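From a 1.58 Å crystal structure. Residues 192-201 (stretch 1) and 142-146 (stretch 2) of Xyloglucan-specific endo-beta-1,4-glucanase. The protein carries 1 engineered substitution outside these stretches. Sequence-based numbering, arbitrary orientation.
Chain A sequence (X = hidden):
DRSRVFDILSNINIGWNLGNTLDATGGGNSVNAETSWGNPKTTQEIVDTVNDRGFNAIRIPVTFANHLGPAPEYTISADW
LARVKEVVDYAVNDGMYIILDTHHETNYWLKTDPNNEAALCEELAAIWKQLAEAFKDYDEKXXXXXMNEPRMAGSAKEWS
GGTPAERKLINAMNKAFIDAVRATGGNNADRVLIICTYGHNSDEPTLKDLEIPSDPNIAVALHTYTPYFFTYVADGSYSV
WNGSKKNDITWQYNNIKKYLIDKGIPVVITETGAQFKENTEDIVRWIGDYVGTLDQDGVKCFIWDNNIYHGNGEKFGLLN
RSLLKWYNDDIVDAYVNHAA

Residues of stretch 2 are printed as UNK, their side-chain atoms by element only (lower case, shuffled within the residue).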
ATOM      1  N   VAL A 192       9.758   9.488   5.801  1.00 18.99           N
ATOM      2  CA  VAL A 192       8.541   9.716   5.057  1.00 17.02           C
ATOM      3  C   VAL A 192       7.392   8.908   5.713  1.00 15.23           C
ATOM      4  O   VAL A 192       7.452   7.666   5.775  1.00 17.47           O
ATOM      5  CB  VAL A 192       8.676   9.363   3.565  1.00 18.16           C
ATOM      6  CG1 VAL A 192       7.357   9.607   2.761  1.00 22.69           C
ATOM      7  CG2 VAL A 192       9.836  10.122   2.945  1.00 19.42           C
ATOM      8  N   LEU A 193       6.296   9.627   6.033  1.00 16.68           N
ATOM      9  CA  LEU A 193       5.115   9.021   6.555  1.00 17.96           C
ATOM     10  C   LEU A 193       3.976   9.172   5.572  1.00 17.75           C
ATOM     11  O   LEU A 193       3.724  10.275   5.119  1.00 18.36           O
ATOM     12  CB  LEU A 193       4.722   9.599   7.901  1.00 15.79           C
ATOM     13  CG  LEU A 193       5.804   9.596   8.962  1.00 17.19           C
ATOM     14  CD1 LEU A 193       5.347  10.140  10.299  1.00 18.67           C
ATOM     15  CD2 LEU A 193       6.420   8.215   9.200  1.00 21.69           C
ATOM     16  N   ILE A 194       3.269   8.082   5.296  1.00 14.41           N
ATOM     17  CA  ILE A 194       2.376   8.023   4.162  1.00 15.16           C
ATOM     18  C   ILE A 194       0.960   7.860   4.738  1.00 15.77           C
ATOM     19  O   ILE A 194       0.586   6.801   5.270  1.00 16.56           O
ATOM     20  CB  ILE A 194       2.716   6.862   3.193  1.00 15.03           C
ATOM     21  CG1 ILE A 194       4.163   6.941   2.701  1.00 17.07           C
ATOM     22  CG2 ILE A 194       1.750   6.875   1.983  1.00 18.81           C
ATOM     23  CD1 ILE A 194       4.652   5.731   1.887  1.00 18.31           C
ATOM     24  N   ILE A 195       0.213   8.944   4.654  1.00 17.28           N
ATOM     25  CA  ILE A 195      -1.130   9.004   5.155  1.00 19.03           C
ATOM     26  C   ILE A 195      -2.070   8.557   4.022  1.00 16.39           C
ATOM     27  O   ILE A 195      -1.632   8.297   2.885  1.00 18.54           O
ATOM     28  CB  ILE A 195      -1.478  10.422   5.676  1.00 15.45           C
ATOM     29  CG1 ILE A 195      -1.495  11.470   4.568  1.00 20.20           C
ATOM     30  CG2 ILE A 195      -0.606  10.789   6.872  1.00 18.03           C
ATOM     31  CD1 ILE A 195      -2.159  12.793   4.951  1.00 21.12           C
ATOM     32  N   CYS A 196      -3.375   8.531   4.273  1.00 18.08           N
ATOM     33  CA  CYS A 196      -4.307   8.075   3.258  1.00 18.93           C
ATOM     34  C   CYS A 196      -5.660   8.737   3.392  1.00 16.60           C
ATOM     35  O   CYS A 196      -5.997   9.322   4.430  1.00 18.45           O
ATOM     36  CB  CYS A 196      -4.471   6.535   3.318  1.00 16.75           C
ATOM     37  SG  CYS A 196      -5.204   5.898   4.812  1.00 18.41           S
ATOM     38  N   THR A 197      -6.451   8.614   2.317  1.00 17.67           N
ATOM     39  CA  THR A 197      -7.846   8.914   2.353  1.00 17.39           C
ATOM     40  C   THR A 197      -8.675   7.729   2.883  1.00 21.46           C
ATOM     41  O   THR A 197      -8.198   6.602   2.986  1.00 19.35           O
ATOM     42  CB  THR A 197      -8.334   9.199   0.932  1.00 18.42           C
ATOM     43  OG1 THR A 197      -7.942   8.084   0.142  1.00 18.85           O
ATOM     44  CG2 THR A 197      -7.779  10.525   0.352  1.00 23.97           C
ATOM     45  N   TYR A 198      -9.942   7.998   3.172  1.00 21.93           N
ATOM     46  CA  TYR A 198     -10.884   6.942   3.548  1.00 18.69           C
ATOM     47  C   TYR A 198     -10.848   5.892   2.426  1.00 18.55           C
ATOM     48  O   TYR A 198     -10.961   6.243   1.231  1.00 18.32           O
ATOM     49  CB  TYR A 198     -12.304   7.495   3.629  1.00 18.11           C
ATOM     50  CG  TYR A 198     -13.306   6.469   4.074  1.00 18.27           C
ATOM     51  CD1 TYR A 198     -13.896   5.531   3.175  1.00 20.91           C
ATOM     52  CD2 TYR A 198     -13.704   6.393   5.406  1.00 20.37           C
ATOM     53  CE1 TYR A 198     -14.807   4.588   3.665  1.00 19.93           C
ATOM     54  CE2 TYR A 198     -14.660   5.486   5.856  1.00 23.11           C
ATOM     55  CZ  TYR A 198     -15.222   4.605   5.001  1.00 22.04           C
ATOM     56  OH  TYR A 198     -16.145   3.713   5.478  1.00 20.89           O
ATOM     57  N   GLY A 199     -10.656   4.620   2.782  1.00 19.50           N
ATOM     58  CA  GLY A 199     -10.593   3.554   1.781  1.00 20.11           C
ATOM     59  C   GLY A 199      -9.476   3.612   0.754  1.00 17.23           C
ATOM     60  O   GLY A 199      -9.551   2.875  -0.248  1.00 18.14           O
ATOM     61  N   HIS A 200      -8.481   4.491   0.946  1.00 19.36           N
ATOM     62  CA  HIS A 200      -7.555   4.861  -0.101  1.00 19.54           C
ATOM     63  C   HIS A 200      -8.267   5.308  -1.407  1.00 17.63           C
ATOM     64  O   HIS A 200      -7.704   5.198  -2.509  1.00 18.83           O
ATOM     65  CB  HIS A 200      -6.607   3.709  -0.369  1.00 15.82           C
ATOM     66  CG  HIS A 200      -5.391   3.635   0.518  1.00 16.63           C
ATOM     67  ND1 HIS A 200      -5.444   3.295   1.852  1.00 19.81           N
ATOM     68  CD2 HIS A 200      -4.087   3.887   0.251  1.00 16.00           C
ATOM     69  CE1 HIS A 200      -4.225   3.301   2.362  1.00 19.08           C
ATOM     70  NE2 HIS A 200      -3.388   3.675   1.413  1.00 18.05           N
ATOM     71  N   ASN A 201      -9.489   5.823  -1.264  1.00 18.60           N
ATOM     72  CA  ASN A 201     -10.347   6.314  -2.360  1.00 17.87           C
ATOM     73  C   ASN A 201      -9.858   7.675  -2.865  1.00 19.83           C
ATOM     74  O   ASN A 201      -9.360   8.485  -2.090  1.00 20.61           O
ATOM     75  CB  ASN A 201     -11.812   6.367  -1.881  1.00 20.56           C
ATOM     76  CG  ASN A 201     -12.757   6.902  -2.929  1.00 22.26           C
ATOM     77  OD1 ASN A 201     -12.949   8.127  -3.055  1.00 23.58           O
ATOM     78  ND2 ASN A 201     -13.351   6.009  -3.698  1.00 27.72           N
ATOM     79  N   UNK A 142      13.307   3.506   4.137  1.00 15.96           N
ATOM     80  CA  UNK A 142      12.144   2.866   4.791  1.00 15.47           C
ATOM     81  C   UNK A 142      11.110   3.982   5.114  1.00 15.61           C
ATOM     82  O   UNK A 142      11.398   4.952   5.833  1.00 18.32           O
ATOM     83  c   UNK A 142      11.941   0.910   8.185  1.00 18.18           C
ATOM     84  c   UNK A 142      11.381   1.567   6.967  1.00 16.71           C
ATOM     85  c   UNK A 142      12.532   2.154   6.084  1.00 17.71           C
ATOM     86  c   UNK A 142      10.608   0.555   6.177  1.00 17.48           C
ATOM     87  N   UNK A 143       9.873   3.764   4.615  1.00 17.53           N
ATOM     88  CA  UNK A 143       8.742   4.651   4.791  1.00 16.83           C
ATOM     89  C   UNK A 143       7.644   3.885   5.482  1.00 14.15           C
ATOM     90  O   UNK A 143       7.592   2.618   5.403  1.00 15.50           O
ATOM     91 se   UNK A 143       8.848   6.383   0.848  1.00 20.06          SE
ATOM     92  c   UNK A 143       8.843   4.748  -0.180  1.00 26.58           C
ATOM     93  c   UNK A 143       9.432   5.699   2.606  1.00 17.76           C
ATOM     94  c   UNK A 143       8.302   5.068   3.400  1.00 16.96           C
ATOM     95  N   UNK A 144       6.815   4.600   6.246  1.00 14.40           N
ATOM     96  CA  UNK A 144       5.707   4.005   6.971  1.00 13.89           C
ATOM     97  C   UNK A 144       4.395   4.517   6.371  1.00 13.72           C
ATOM     98  O   UNK A 144       4.228   5.723   6.144  1.00 16.82           O
ATOM     99  c   UNK A 144       5.703   4.403   8.457  1.00 15.25           C
ATOM    100  c   UNK A 144       8.177   4.294  11.300  1.00 15.41           C
ATOM    101  c   UNK A 144       8.839   2.580   9.759  1.00 18.29           C
ATOM    102  c   UNK A 144       6.912   3.990   9.267  1.00 14.21           C
ATOM    103  c   UNK A 144       7.146   4.662  10.484  1.00 16.84           C
ATOM    104  c   UNK A 144       9.023   3.249  10.943  1.00 17.31           C
ATOM    105  c   UNK A 144       7.750   2.897   8.954  1.00 17.56           C
ATOM    106  N   UNK A 145       3.456   3.582   6.187  1.00 15.38           N
ATOM    107  CA  UNK A 145       2.104   3.890   5.711  1.00 14.80           C
ATOM    108  C   UNK A 145       1.121   3.472   6.798  1.00 16.85           C
ATOM    109  O   UNK A 145       0.994   2.305   7.175  1.00 14.95           O
ATOM    110  o   UNK A 145      -0.756   2.958   1.686  1.00 17.59           O
ATOM    111  c   UNK A 145       1.851   3.169   4.370  1.00 15.40           C
ATOM    112  o   UNK A 145       1.217   1.952   2.029  1.00 19.48           O
ATOM    113  c   UNK A 145       0.294   2.737   2.377  1.00 14.16           C
ATOM    114  c   UNK A 145       0.444   3.416   3.758  1.00 15.95           C
ATOM    115  N   UNK A 146       0.494   4.482   7.419  1.00 15.00           N
ATOM    116  CA  UNK A 146      -0.165   4.272   8.706  1.00 16.04           C
ATOM    117  C   UNK A 146      -1.304   3.244   8.717  1.00 15.14           C
ATOM    118  O   UNK A 146      -1.396   2.437   9.650  1.00 15.73           O
TER
HETATM  119  O   HOH W   1      11.586   7.540   4.750  1.00 19.21           O

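Position 142 carries four side-chain carbons, forked at the second. CA-to-CB points away from stretch 1, and no side-chain atom comes near it. A chain of this shape, with the fork one carbon beyond CB, is leucine: L142. Its backbone still reaches across through water 1, which donates to L142 O at 2.8 Å and accepts from V192 N at 2.9 Å.

Position 143 has an unbranched side chain of two carbons, a selenium and a terminal carbon. CA-to-CB points toward stretch 1, but the end of the side chain leads away. Its CB lies 4.0 Å from I194 CD1, and the next carbon lies 3.9 Å from V192 CB. The selenium settles the identity as selenomethionine, M143 in the sequence. M143 SE also lies 4.0 Å from V192 CG1.

Position 144 has one carbon followed by a ring of six carbons, with no oxygen on the ring. The ring meets the end of the L193 side chain obliquely. This is phenylalanine, F144. The closest side-chain approach is F144 CD2 to L193 CD2, 3.8 Å, an apolar contact between buried residues.

Position 145 has three side-chain carbons in a row, the third carrying two oxygens. One oxygen lies 2.7 Å from H200 NE2. A carboxylate at the end of a chain this long is glutamate, E145. The chain is extended, with chi1 and chi2 both t, and so reaches the imidazole. H200 NE2 donates to E145 OE2 in a hydrogen bond, and the acceptor lies at the ring edge, near the ring plane.

Position 146 has no side-chain atoms, so it is glycine, G146. Its backbone makes the contact: G146 N donates to I194 O at 3.2 Å.

The two segments run as neighboring parallel strands, with 23° between their directions. L193 pairs with F144 and I194 with E145. The backbone bonds follow the offset pattern of a parallel sheet. F144 N donates to V192 O at 3.2 Å, and I194 N donates to F144 O at 2.7 Å; the bond from G146 continues the series. Three CA-H...O contacts lie among them, the shortest from E145 CA to I194 O at 3.3 Å. The side chains of L193 and F144 share one face of the sheet, while those of I194 and E145 share the other. Backbone pairing, apolar packing and the single side-chain hydrogen bond from H200 to E145 together join the stretches.

Stretch 2 (142-146) LMFEG
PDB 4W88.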